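Local atomic coordinates of PFC0360w protein (Plasmodium falciparum, PDB entry 3NI8), a protein that probably activates the ATPase of the chaperone Hsp90, as expected of an Aha1-family protein of the malaria parasite. Residues 94-99 with 120-125; 87-92 with 134-139; 83-88 with 98-103; 20-25 with 113-118. All blocks are in the same frame, centred on the assembly; numbering follows the deposited sequence.

Contact 1: 94-99 with 120-125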
loop_
_atom_site.group_PDB
_atom_site.type_symbol
_atom_site.label_atom_id
_atom_site.label_comp_id
_atom_site.label_asym_id
_atom_site.label_seq_id
_atom_site.Cartn_x
_atom_site.Cartn_y
_atom_site.Cartn_z
ATOM N N GLU A 94 13.842 7.242 12.766
ATOM C CA GLU A 94 14.521 7.571 11.516
ATOM C C GLU A 94 14.978 6.288 10.794
ATOM O O GLU A 94 14.784 6.156 9.577
ATOM C CB GLU A 94 15.663 8.572 11.788
ATOM C CG GLU A 94 16.852 8.581 10.786
ATOM C CD GLU A 94 16.692 9.542 9.589
ATOM O OE1 GLU A 94 15.639 9.518 8.899
ATOM O OE2 GLU A 94 17.660 10.295 9.315
ATOM N N CYS A 95 15.537 5.348 11.567
ATOM C CA CYS A 95 16.029 4.064 11.066
ATOM C C CYS A 95 14.938 3.082 10.615
ATOM O O CYS A 95 15.141 2.331 9.654
ATOM C CB CYS A 95 16.922 3.375 12.126
ATOM S SG CYS A 95 18.754 3.483 11.842
ATOM N N ASP A 96 13.802 3.070 11.311
ATOM C CA ASP A 96 12.770 2.041 11.086
ATOM C C ASP A 96 12.038 2.148 9.735
ATOM O O ASP A 96 11.604 3.222 9.324
ATOM C CB ASP A 96 11.803 1.980 12.263
ATOM C CG ASP A 96 12.472 1.483 13.544
ATOM O OD1 ASP A 96 13.643 1.036 13.485
ATOM O OD2 ASP A 96 11.830 1.524 14.619
ATOM N N TYR A 97 11.971 1.023 9.029
ATOM C CA TYR A 97 11.259 0.901 7.760
ATOM C C TYR A 97 10.565 -0.453 7.742
ATOM O O TYR A 97 11.207 -1.479 7.963
ATOM C CB TYR A 97 12.238 0.962 6.588
ATOM C CG TYR A 97 12.377 2.319 5.939
ATOM C CD1 TYR A 97 11.392 2.803 5.059
ATOM C CD2 TYR A 97 13.495 3.132 6.195
ATOM C CE1 TYR A 97 11.514 4.068 4.444
ATOM C CE2 TYR A 97 13.626 4.409 5.588
ATOM C CZ TYR A 97 12.633 4.856 4.708
ATOM O OH TYR A 97 12.757 6.090 4.105
ATOM N N SER A 98 9.265 -0.473 7.480
ATOM C CA SER A 98 8.584 -1.744 7.305
ATOM C C SER A 98 8.727 -2.211 5.845
ATOM O O SER A 98 9.296 -1.499 5.003
ATOM C CB SER A 98 7.118 -1.627 7.730
ATOM O OG SER A 98 6.394 -0.867 6.784
ATOM N N THR A 99 8.212 -3.401 5.554
ATOM C CA THR A 99 8.222 -3.934 4.206
ATOM C C THR A 99 6.796 -4.216 3.799
ATOM O O THR A 99 6.065 -4.939 4.503
ATOM C CB THR A 99 9.007 -5.251 4.142
ATOM O OG1 THR A 99 10.342 -5.025 4.589
ATOM C CG2 THR A 99 9.046 -5.821 2.745
ATOM N N ASN A 120 7.719 -6.425 9.409
ATOM C CA ASN A 120 8.790 -5.601 9.980
ATOM C C ASN A 120 8.266 -4.268 10.444
ATOM O O ASN A 120 8.930 -3.236 10.263
ATOM C CB ASN A 120 9.936 -5.373 8.970
ATOM C CG ASN A 120 10.761 -6.640 8.692
ATOM O OD1 ASN A 120 10.543 -7.693 9.286
ATOM N ND2 ASN A 120 11.718 -6.521 7.775
ATOM N N ILE A 121 7.063 -4.303 11.017
ATOM C CA ILE A 121 6.424 -3.147 11.637
ATOM C C ILE A 121 7.000 -2.960 13.049
ATOM O O ILE A 121 6.915 -3.870 13.879
ATOM C CB ILE A 121 4.858 -3.347 11.713
ATOM C CG1 ILE A 121 4.250 -3.500 10.310
ATOM C CG2 ILE A 121 4.187 -2.201 12.452
ATOM C CD1 ILE A 121 2.907 -4.207 10.279
ATOM N N PRO A 122 7.569 -1.778 13.340
ATOM C CA PRO A 122 8.123 -1.513 14.682
ATOM C C PRO A 122 7.065 -1.540 15.790
ATOM O O PRO A 122 5.864 -1.348 15.533
ATOM C CB PRO A 122 8.735 -0.103 14.560
ATOM C CG PRO A 122 8.116 0.505 13.315
ATOM C CD PRO A 122 7.810 -0.667 12.397
ATOM N N ALA A 123 7.520 -1.776 17.018
ATOM C CA ALA A 123 6.652 -1.887 18.195
ATOM C C ALA A 123 6.119 -0.524 18.594
ATOM O O ALA A 123 5.044 -0.414 19.196
ATOM C CB ALA A 123 7.428 -2.525 19.377
ATOM N N SER A 124 6.875 0.520 18.268
ATOM C CA SER A 124 6.453 1.878 18.567
ATOM C C SER A 124 7.160 2.903 17.679
ATOM O O SER A 124 8.160 2.606 17.012
ATOM C CB SER A 124 6.683 2.187 20.059
ATOM O OG SER A 124 8.060 2.142 20.361
ATOM N N ASN A 125 6.627 4.116 17.675
ATOM C CA ASN A 125 7.221 5.198 16.910
ATOM C C ASN A 125 8.371 5.842 17.692
ATOM O O ASN A 125 8.731 5.369 18.763
ATOM C CB ASN A 125 6.140 6.207 16.509
ATOM C CG ASN A 125 5.570 6.990 17.705
ATOM O OD1 ASN A 125 5.905 6.740 18.888
ATOM N ND2 ASN A 125 4.690 7.955 17.391
HETATM O O HOH W 1 11.815 -3.753 6.661
#
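S98 packs directly against the carbonyl group of N120, and here the two segments come closest. S98 CA lies 3.3 Å from N120 O in a CA-H...O contact with 139° at the hydrogen, and S98 CB reaches the same oxygen at 3.5 Å. Alongside, I121 presents its CG1 branch to the CB of S98 while its CB points away from 94-99; further out its side chain meets V132 and C136 of helix 132-150. D96 and P122 continue the packed part, sliding past each other in opposite directions, with D96 OD2 3.5 Å from P122 CB. That carboxylate thus lies beside the pyrrolidine ring, and it also takes a weak hydrogen bond from N93. The other end of the contact is looser and watery. T99 and N120 run side by side, yet T99 OG1 and N120 ND2 stay 3.8 Å apart, and one water fills in: it accepts from N120 ND2 (3.0 Å), donates to Y97 O (2.7 Å) and shares a hydrogen bond with T99 OG1 (2.8 Å). With OG1 set beside its own backbone N (chi1 -58°), T99 offers the hydroxyl to that water. The contact lies where neighbouring strands 98-106 and 111-119 part into loops. With no conventional hydrogen bond running directly between the segments, the polar link of Y97 O, T99 OG1 and N120 ND2 depends on the water.

Contact 2: 87-92 with 134-139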
loop_
_atom_site.group_PDB
_atom_site.type_symbol
_atom_site.label_atom_id
_atom_site.label_comp_id
_atom_site.label_asym_id
_atom_site.label_seq_id
_atom_site.Cartn_x
_atom_site.Cartn_y
_atom_site.Cartn_z
ATOM N N TRP A 87 8.689 1.216 3.551
ATOM C CA TRP A 87 7.446 1.916 3.867
ATOM C C TRP A 87 7.448 2.305 5.339
ATOM O O TRP A 87 7.600 1.446 6.215
ATOM C CB TRP A 87 6.278 0.956 3.600
ATOM C CG TRP A 87 4.863 1.537 3.593
ATOM C CD1 TRP A 87 4.087 1.788 2.482
ATOM C CD2 TRP A 87 4.048 1.877 4.732
ATOM N NE1 TRP A 87 2.848 2.264 2.862
ATOM C CE2 TRP A 87 2.791 2.327 4.230
ATOM C CE3 TRP A 87 4.248 1.845 6.119
ATOM C CZ2 TRP A 87 1.741 2.751 5.076
ATOM C CZ3 TRP A 87 3.211 2.260 6.964
ATOM C CH2 TRP A 87 1.965 2.707 6.434
ATOM N N LYS A 88 7.259 3.591 5.615
ATOM C CA LYS A 88 7.115 4.059 6.999
ATOM C C LYS A 88 6.122 5.221 7.098
ATOM O O LYS A 88 5.845 5.881 6.099
ATOM C CB LYS A 88 8.479 4.459 7.600
ATOM C CG LYS A 88 9.087 5.715 6.959
ATOM C CD LYS A 88 10.543 5.982 7.362
ATOM C CE LYS A 88 10.662 6.418 8.809
ATOM N NZ LYS A 88 11.933 5.886 9.370
ATOM N N PHE A 89 5.560 5.422 8.290
ATOM C CA PHE A 89 4.979 6.705 8.675
ATOM C C PHE A 89 6.161 7.574 9.100
ATOM O O PHE A 89 7.142 7.060 9.655
ATOM C CB PHE A 89 4.043 6.553 9.863
ATOM C CG PHE A 89 2.701 5.959 9.537
ATOM C CD1 PHE A 89 1.683 6.747 8.988
ATOM C CD2 PHE A 89 2.426 4.632 9.848
ATOM C CE1 PHE A 89 0.429 6.204 8.708
ATOM C CE2 PHE A 89 1.167 4.068 9.574
ATOM C CZ PHE A 89 0.172 4.844 9.002
ATOM N N ARG A 90 6.092 8.880 8.849
ATOM C CA ARG A 90 7.241 9.724 9.145
ATOM C C ARG A 90 7.545 9.853 10.630
ATOM O O ARG A 90 8.602 10.328 10.998
ATOM C CB ARG A 90 7.142 11.092 8.467
ATOM C CG ARG A 90 6.170 12.056 9.059
ATOM C CD ARG A 90 6.177 13.315 8.202
ATOM N NE ARG A 90 5.434 14.406 8.823
ATOM C CZ ARG A 90 5.919 15.632 9.012
ATOM N NH1 ARG A 90 7.153 15.941 8.599
ATOM N NH2 ARG A 90 5.163 16.555 9.601
ATOM N N ASP A 91 6.621 9.409 11.474
ATOM C CA ASP A 91 6.779 9.542 12.910
ATOM C C ASP A 91 7.452 8.323 13.560
ATOM O O ASP A 91 7.693 8.323 14.772
ATOM C CB ASP A 91 5.439 9.845 13.569
ATOM C CG ASP A 91 4.496 8.687 13.506
ATOM O OD1 ASP A 91 4.058 8.331 12.397
ATOM O OD2 ASP A 91 4.173 8.124 14.567
ATOM N N TRP A 92 7.751 7.302 12.756
ATOM C CA TRP A 92 8.582 6.186 13.197
ATOM C C TRP A 92 10.033 6.653 13.366
ATOM O O TRP A 92 10.424 7.709 12.850
ATOM C CB TRP A 92 8.549 5.052 12.168
ATOM C CG TRP A 92 7.267 4.333 12.070
ATOM C CD1 TRP A 92 6.124 4.580 12.773
ATOM C CD2 TRP A 92 6.962 3.265 11.170
ATOM N NE1 TRP A 92 5.125 3.721 12.379
ATOM C CE2 TRP A 92 5.615 2.900 11.394
ATOM C CE3 TRP A 92 7.694 2.571 10.202
ATOM C CZ2 TRP A 92 4.992 1.858 10.689
ATOM C CZ3 TRP A 92 7.064 1.544 9.492
ATOM C CH2 TRP A 92 5.733 1.196 9.745
ATOM N N GLU A 134 -1.926 -1.872 14.447
ATOM C CA GLU A 134 -3.331 -1.556 14.099
ATOM C C GLU A 134 -3.428 -0.293 13.231
ATOM O O GLU A 134 -4.242 -0.234 12.303
ATOM C CB GLU A 134 -4.255 -1.456 15.322
ATOM C CG GLU A 134 -4.809 -2.806 15.838
ATOM C CD GLU A 134 -5.685 -3.571 14.819
ATOM O OE1 GLU A 134 -5.591 -4.827 14.783
ATOM O OE2 GLU A 134 -6.464 -2.931 14.069
ATOM N N ARG A 135 -2.580 0.694 13.503
ATOM C CA ARG A 135 -2.580 1.912 12.700
ATOM C C ARG A 135 -2.276 1.624 11.224
ATOM O O ARG A 135 -2.960 2.140 10.339
ATOM C CB ARG A 135 -1.599 2.938 13.314
ATOM C CG ARG A 135 -1.389 4.194 12.507
ATOM C CD ARG A 135 -0.971 5.368 13.373
ATOM N NE ARG A 135 0.392 5.237 13.868
ATOM C CZ ARG A 135 1.421 5.982 13.472
ATOM N NH1 ARG A 135 2.625 5.747 14.010
ATOM N NH2 ARG A 135 1.261 6.949 12.556
ATOM N N CYS A 136 -1.275 0.780 10.959
ATOM C CA CYS A 136 -1.004 0.283 9.600
ATOM C C CYS A 136 -2.174 -0.503 8.998
ATOM O O CYS A 136 -2.513 -0.313 7.823
ATOM C CB CYS A 136 0.247 -0.596 9.576
ATOM S SG CYS A 136 1.769 0.207 10.092
ATOM N N LYS A 137 -2.774 -1.377 9.800
ATOM C CA LYS A 137 -3.872 -2.241 9.357
ATOM C C LYS A 137 -5.197 -1.467 9.105
ATOM O O LYS A 137 -5.831 -1.672 8.064
ATOM C CB LYS A 137 -4.074 -3.376 10.363
ATOM C CG LYS A 137 -5.032 -4.458 9.907
ATOM C CD LYS A 137 -5.057 -5.616 10.872
ATOM C CE LYS A 137 -5.608 -6.862 10.174
ATOM N NZ LYS A 137 -5.134 -8.161 10.790
ATOM N N ASN A 138 -5.605 -0.594 10.039
ATOM C CA ASN A 138 -6.736 0.305 9.800
ATOM C C ASN A 138 -6.504 1.208 8.588
ATOM O O ASN A 138 -7.417 1.431 7.812
ATOM C CB ASN A 138 -7.062 1.173 11.028
ATOM C CG ASN A 138 -7.554 0.361 12.231
ATOM O OD1 ASN A 138 -7.834 -0.834 12.132
ATOM N ND2 ASN A 138 -7.646 1.024 13.380
ATOM N N GLY A 139 -5.280 1.713 8.418
ATOM C CA GLY A 139 -4.904 2.454 7.196
ATOM C C GLY A 139 -5.227 1.722 5.888
ATOM O O GLY A 139 -5.728 2.320 4.932
#
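The guanidinium of R135 lies flat on one face of the F89 ring, centres 4.2 Å apart and planes 26° apart, a stacked cation-pi pair. R135 NH2 sits toward the rim of the ring, 3.5 Å from F89 CG, while the ring's edge meets W92 CE2 and C136 SG. The W92 indole receives the backbone N of F89 over one face and, at its edge, both C136 SG and R135 NH1. These groups join the end of strand 82-89 to the long C-terminal helix 132-150 of a helix-grip fold, the architecture of the SRPBCC superfamily. A type I turn from F89 to W92, closed by W92 N to F89 O, brings D91 round to the arginine. D91 OD1 accepts from R135 NH2 at 3.1 Å and 156°, on the syn side but tilted out of the carboxylate plane, while close to the guanidinium plane. D91 OD2 approaches R135 NH1 at 2.9 Å, but this bond is weak in angle; N125 ND2 is a second partner of that oxygen. The bend of the arginine chain at chi3 (72°) turns its head over F89, where stack and salt bridge together should restrict its rotation. One helix position on, the thiol of C136 enters among three aromatic rings: its SG lies 3.7 Å from W92 CZ2, 3.9 Å from F89 CE2 and 4.0 Å from W87 CZ3.

Contact 3: 83-88 with 98-103. With IPA (isopropyl alcohol), chain B.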
loop_
_atom_site.group_PDB
_atom_site.type_symbol
_atom_site.label_atom_id
_atom_site.label_comp_id
_atom_site.label_asym_id
_atom_site.label_seq_id
_atom_site.Cartn_x
_atom_site.Cartn_y
_atom_site.Cartn_z
ATOM N N ILE A 83 4.718 -5.843 -6.417
ATOM C CA ILE A 83 5.573 -4.743 -5.992
ATOM C C ILE A 83 6.055 -5.019 -4.567
ATOM O O ILE A 83 5.415 -5.738 -3.828
ATOM C CB ILE A 83 4.895 -3.342 -6.107
ATOM C CG1 ILE A 83 3.465 -3.372 -5.580
ATOM C CG2 ILE A 83 4.885 -2.872 -7.533
ATOM C CD1 ILE A 83 2.817 -2.003 -5.497
ATOM N N VAL A 84 7.226 -4.489 -4.233
ATOM C CA VAL A 84 7.798 -4.546 -2.883
ATOM C C VAL A 84 8.299 -3.146 -2.538
ATOM O O VAL A 84 8.867 -2.448 -3.386
ATOM C CB VAL A 84 8.977 -5.560 -2.774
ATOM C CG1 VAL A 84 9.446 -5.678 -1.309
ATOM C CG2 VAL A 84 8.584 -6.929 -3.338
ATOM N N GLU A 85 8.102 -2.747 -1.289
ATOM C CA GLU A 85 8.429 -1.382 -0.848
ATOM C C GLU A 85 9.096 -1.390 0.505
ATOM O O GLU A 85 8.765 -2.233 1.332
ATOM C CB GLU A 85 7.144 -0.543 -0.719
ATOM C CG GLU A 85 6.350 -0.451 -2.020
ATOM C CD GLU A 85 4.979 0.153 -1.840
ATOM O OE1 GLU A 85 4.545 0.428 -0.698
ATOM O OE2 GLU A 85 4.316 0.338 -2.867
ATOM N N LYS A 86 10.031 -0.457 0.716
ATOM C CA LYS A 86 10.280 0.099 2.063
ATOM C C LYS A 86 9.151 1.111 2.315
ATOM O O LYS A 86 8.718 1.797 1.394
ATOM C CB LYS A 86 11.623 0.821 2.147
ATOM C CG LYS A 86 12.838 0.031 1.638
ATOM C CD LYS A 86 14.030 0.131 2.610
ATOM C CE LYS A 86 14.657 1.522 2.629
ATOM N NZ LYS A 86 15.222 1.810 1.279
ATOM N N TRP A 87 8.689 1.216 3.551
ATOM C CA TRP A 87 7.446 1.916 3.867
ATOM C C TRP A 87 7.448 2.305 5.339
ATOM O O TRP A 87 7.600 1.446 6.215
ATOM C CB TRP A 87 6.278 0.956 3.600
ATOM C CG TRP A 87 4.863 1.537 3.593
ATOM C CD1 TRP A 87 4.087 1.788 2.482
ATOM C CD2 TRP A 87 4.048 1.877 4.732
ATOM N NE1 TRP A 87 2.848 2.264 2.862
ATOM C CE2 TRP A 87 2.791 2.327 4.230
ATOM C CE3 TRP A 87 4.248 1.845 6.119
ATOM C CZ2 TRP A 87 1.741 2.751 5.076
ATOM C CZ3 TRP A 87 3.211 2.260 6.964
ATOM C CH2 TRP A 87 1.965 2.707 6.434
ATOM N N LYS A 88 7.259 3.591 5.615
ATOM C CA LYS A 88 7.115 4.059 6.999
ATOM C C LYS A 88 6.122 5.221 7.098
ATOM O O LYS A 88 5.845 5.881 6.099
ATOM C CB LYS A 88 8.479 4.459 7.600
ATOM C CG LYS A 88 9.087 5.715 6.959
ATOM C CD LYS A 88 10.543 5.982 7.362
ATOM C CE LYS A 88 10.662 6.418 8.809
ATOM N NZ LYS A 88 11.933 5.886 9.370
ATOM N N SER A 98 9.265 -0.473 7.480
ATOM C CA SER A 98 8.584 -1.744 7.305
ATOM C C SER A 98 8.727 -2.211 5.845
ATOM O O SER A 98 9.296 -1.499 5.003
ATOM C CB SER A 98 7.118 -1.627 7.730
ATOM O OG SER A 98 6.394 -0.867 6.784
ATOM N N THR A 99 8.212 -3.401 5.554
ATOM C CA THR A 99 8.222 -3.934 4.206
ATOM C C THR A 99 6.796 -4.216 3.799
ATOM O O THR A 99 6.065 -4.939 4.503
ATOM C CB THR A 99 9.007 -5.251 4.142
ATOM O OG1 THR A 99 10.342 -5.025 4.589
ATOM C CG2 THR A 99 9.046 -5.821 2.745
ATOM N N VAL A 100 6.393 -3.634 2.673
ATOM C CA VAL A 100 5.100 -3.937 2.091
ATOM C C VAL A 100 5.304 -4.709 0.784
ATOM O O VAL A 100 6.067 -4.301 -0.087
ATOM C CB VAL A 100 4.242 -2.656 1.867
ATOM C CG1 VAL A 100 2.941 -2.996 1.085
ATOM C CG2 VAL A 100 3.904 -1.985 3.200
ATOM N N THR A 101 4.632 -5.843 0.672
ATOM C CA THR A 101 4.653 -6.635 -0.553
ATOM C C THR A 101 3.216 -6.743 -1.028
ATOM O O THR A 101 2.321 -7.040 -0.224
ATOM C CB THR A 101 5.189 -8.056 -0.275
ATOM O OG1 THR A 101 6.509 -7.964 0.286
ATOM C CG2 THR A 101 5.200 -8.891 -1.539
ATOM N N VAL A 102 2.971 -6.496 -2.305
ATOM C CA VAL A 102 1.609 -6.564 -2.812
ATOM C C VAL A 102 1.617 -7.443 -4.043
ATOM O O VAL A 102 2.361 -7.193 -4.994
ATOM C CB VAL A 102 0.997 -5.160 -3.154
ATOM C CG1 VAL A 102 -0.567 -5.238 -3.239
ATOM C CG2 VAL A 102 1.421 -4.077 -2.150
ATOM N N GLU A 103 0.818 -8.501 -3.997
ATOM C CA GLU A 103 0.673 -9.408 -5.113
ATOM C C GLU A 103 -0.708 -9.241 -5.742
ATOM O O GLU A 103 -1.728 -9.099 -5.032
ATOM C CB GLU A 103 0.889 -10.856 -4.666
ATOM C CG GLU A 103 2.305 -11.162 -4.189
ATOM C CD GLU A 103 2.385 -12.468 -3.398
ATOM O OE1 GLU A 103 2.452 -12.382 -2.148
ATOM O OE2 GLU A 103 2.342 -13.569 -4.016
HETATM C C1 IPA B . 2.588 3.731 -3.020
HETATM C C2 IPA B . 2.265 2.421 -2.294
HETATM C C3 IPA B . 1.152 2.503 -1.248
HETATM O O2 IPA B . 2.001 1.412 -3.235
#
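E85 and V100 form an antiparallel hydrogen-bonded pair, E85 N 2.8 Å from V100 O and V100 N 3.1 Å from E85 O. The E85 side chain runs out extended: CB is 4.0 Å from V100 O, CD and both carboxylate oxygens lie against an isopropyl alcohol, with OE1 between V100 CB and alcohol C2 and OE2 2.6 Å from alcohol O2. This probable crystallisation additive has F38 O as a second possible acceptor for its single proton, so which it serves is not settled. V100 CG2 stands over one face of the W87 indole, 3.7 Å from W87 CG, in a CH-pi contact 24° off the normal of the five-membered ring. W87 O is gripped twice: S98 N (2.8 Å) and S98 OG (2.7 Å) reach it from opposite faces of its carbonyl plane. For this, S98 OG stands between its own backbone N and carbonyl carbon (chi1 72°); H118 NE2 is its further partner. I83 and V102 continue this face toward helix 31-39; V84, K86, T99 and T101 occupy the other. This is a beta hairpin of a helix-grip sheet, whose inner face lines the ligand pocket in many SRPBCC relatives.

Contact 4: 20-25 with 113-118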
loop_
_atom_site.group_PDB
_atom_site.type_symbol
_atom_site.label_atom_id
_atom_site.label_comp_id
_atom_site.label_asym_id
_atom_site.label_seq_id
_atom_site.Cartn_x
_atom_site.Cartn_y
_atom_site.Cartn_z
ATOM N N SER A 20 3.859 -8.454 11.873
ATOM C CA SER A 20 3.312 -8.602 10.546
ATOM C C SER A 20 1.797 -8.771 10.525
ATOM O O SER A 20 1.184 -9.160 11.530
ATOM C CB SER A 20 3.962 -9.797 9.859
ATOM O OG SER A 20 3.913 -10.892 10.733
ATOM N N PHE A 21 1.206 -8.468 9.368
ATOM C CA PHE A 21 -0.149 -8.905 9.050
ATOM C C PHE A 21 -0.339 -9.099 7.553
ATOM O O PHE A 21 0.380 -8.521 6.724
ATOM C CB PHE A 21 -1.219 -7.958 9.615
ATOM C CG PHE A 21 -1.201 -6.585 9.000
ATOM C CD1 PHE A 21 -1.821 -6.346 7.783
ATOM C CD2 PHE A 21 -0.565 -5.532 9.643
ATOM C CE1 PHE A 21 -1.799 -5.113 7.220
ATOM C CE2 PHE A 21 -0.550 -4.286 9.077
ATOM C CZ PHE A 21 -1.162 -4.074 7.867
ATOM N N GLU A 22 -1.341 -9.906 7.223
ATOM C CA GLU A 22 -1.690 -10.201 5.843
ATOM C C GLU A 22 -3.166 -9.842 5.580
ATOM O O GLU A 22 -4.069 -10.201 6.362
ATOM C CB GLU A 22 -1.425 -11.681 5.570
ATOM C CG GLU A 22 -1.331 -12.062 4.104
ATOM C CD GLU A 22 -1.283 -13.585 3.894
ATOM O OE1 GLU A 22 -2.218 -14.305 4.355
ATOM O OE2 GLU A 22 -0.299 -14.062 3.266
ATOM N N ILE A 23 -3.406 -9.123 4.486
ATOM C CA ILE A 23 -4.775 -8.864 4.024
ATOM C C ILE A 23 -4.973 -9.462 2.635
ATOM O O ILE A 23 -4.190 -9.202 1.714
ATOM C CB ILE A 23 -5.118 -7.351 3.963
ATOM C CG1 ILE A 23 -4.887 -6.684 5.316
ATOM C CG2 ILE A 23 -6.565 -7.148 3.500
ATOM C CD1 ILE A 23 -4.615 -5.167 5.223
ATOM N N THR A 24 -6.042 -10.240 2.489
ATOM C CA THR A 24 -6.357 -10.877 1.209
ATOM C C THR A 24 -7.742 -10.433 0.769
ATOM O O THR A 24 -8.683 -10.459 1.572
ATOM C CB THR A 24 -6.264 -12.431 1.315
ATOM O OG1 THR A 24 -4.895 -12.810 1.571
ATOM C CG2 THR A 24 -6.715 -13.092 0.038
ATOM N N GLU A 25 -7.854 -9.986 -0.489
ATOM C CA GLU A 25 -9.116 -9.503 -1.090
ATOM C C GLU A 25 -9.171 -9.806 -2.596
ATOM O O GLU A 25 -8.144 -9.765 -3.274
ATOM C CB GLU A 25 -9.275 -7.989 -0.896
ATOM C CG GLU A 25 -9.367 -7.499 0.539
ATOM C CD GLU A 25 -10.618 -7.979 1.238
ATOM O OE1 GLU A 25 -11.535 -8.463 0.538
ATOM O OE2 GLU A 25 -10.681 -7.886 2.486
ATOM N N LYS A 113 -6.757 -11.609 -7.469
ATOM C CA LYS A 113 -6.588 -11.833 -6.043
ATOM C C LYS A 113 -5.513 -10.912 -5.511
ATOM O O LYS A 113 -4.341 -11.038 -5.864
ATOM C CB LYS A 113 -6.232 -13.286 -5.776
ATOM C CG LYS A 113 -6.484 -13.731 -4.367
ATOM C CD LYS A 113 -6.154 -15.206 -4.232
ATOM C CE LYS A 113 -5.947 -15.566 -2.774
ATOM N NZ LYS A 113 -5.007 -14.593 -2.125
ATOM N N LEU A 114 -5.935 -9.958 -4.689
ATOM C CA LEU A 114 -5.026 -9.019 -4.040
ATOM C C LEU A 114 -4.572 -9.558 -2.674
ATOM O O LEU A 114 -5.373 -9.798 -1.782
ATOM C CB LEU A 114 -5.692 -7.645 -3.916
ATOM C CG LEU A 114 -4.975 -6.434 -3.300
ATOM C CD1 LEU A 114 -3.617 -6.271 -3.893
ATOM C CD2 LEU A 114 -5.794 -5.152 -3.523
ATOM N N LYS A 115 -3.267 -9.741 -2.535
ATOM C CA LYS A 115 -2.684 -10.210 -1.291
ATOM C C LYS A 115 -1.641 -9.204 -0.823
ATOM O O LYS A 115 -0.553 -9.087 -1.414
ATOM C CB LYS A 115 -2.097 -11.624 -1.478
ATOM C CG LYS A 115 -1.304 -12.156 -0.302
ATOM C CD LYS A 115 -1.000 -13.663 -0.476
ATOM C CE LYS A 115 0.406 -14.019 0.055
ATOM N NZ LYS A 115 0.695 -15.491 0.077
ATOM N N LEU A 116 -1.985 -8.456 0.222
ATOM C CA LEU A 116 -1.043 -7.526 0.815
ATOM C C LEU A 116 -0.383 -8.075 2.107
ATOM O O LEU A 116 -1.078 -8.450 3.066
ATOM C CB LEU A 116 -1.704 -6.161 1.051
ATOM C CG LEU A 116 -0.766 -5.005 1.444
ATOM C CD1 LEU A 116 -1.392 -3.695 1.056
ATOM C CD2 LEU A 116 -0.410 -4.988 2.939
ATOM N N THR A 117 0.956 -8.104 2.109
ATOM C CA THR A 117 1.741 -8.491 3.289
ATOM C C THR A 117 2.536 -7.312 3.849
ATOM O O THR A 117 3.341 -6.697 3.143
ATOM C CB THR A 117 2.741 -9.665 3.011
ATOM O OG1 THR A 117 2.110 -10.667 2.219
ATOM C CG2 THR A 117 3.187 -10.295 4.308
ATOM N N HIS A 118 2.328 -7.026 5.130
ATOM C CA HIS A 118 3.030 -5.934 5.788
ATOM C C HIS A 118 3.874 -6.540 6.921
ATOM O O HIS A 118 3.316 -7.032 7.908
ATOM C CB HIS A 118 2.000 -4.918 6.311
ATOM C CG HIS A 118 2.526 -3.527 6.475
ATOM N ND1 HIS A 118 1.718 -2.417 6.364
ATOM C CD2 HIS A 118 3.776 -3.060 6.731
ATOM C CE1 HIS A 118 2.444 -1.326 6.547
ATOM N NE2 HIS A 118 3.697 -1.688 6.764
#
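K113 crosses T24, its chain bent at chi4 so that NZ lies 3.1 Å from T24 CG2, a tight ammonium-methyl contact. Next, L114 joins E25 in a hydrogen-bonded pair, with E25 N 2.8 Å from L114 O. K115 reaches diagonally across to E22 of the neighbouring strand: its CE packs 3.3 Å from E22 OE2, and the salt bridge from K115 NZ to that oxygen is long at 3.6 Å. L116 forms the central pair with I23; on the face they share, W140 of helix 132-150 touches both side chains. T117 comes back to the K115 side, its OG1 beside E22 CG. H118 completes the run. Its N bonds to F21 O at 2.9 Å, and its CB sits over one face of the F21 ring, 3.6 Å from F21 CZ. F21 CG stands between its backbone N and carbonyl carbon (chi1 66°), which swings the ring across toward H118; the two rings meet obliquely, planes at 52°. The imidazole is held at both nitrogens, ND1 by W140 NE1 and NE2 by S98 OG. This is the antiparallel pairing of the first and last sheet strands packed against the C-terminal helix, as expected of the helix-grip fold.

Overall arrangement
From the N terminus, 20-25 comes first and pairs with 113-118, so that contact 4 closes a span of 87 intervening residues and joins the edge strand to the last strand. Contact 3 lies wholly within that span as the local hairpin of strands 82-89 and 98-106. Contact 2 sets out where the first strand of that hairpin ends, passes 113-118 and closes on the C-terminal helix, thereby crossing contact 4. Contact 1 begins in the loop leading into strand 98-106, sharing S98 and T99 with contact 3; it falls inside contact 2's span and crosses contact 4 as well. Together they tie sheet, end loops and helix, with H118, W87 and S98 meeting where all four contacts adjoin.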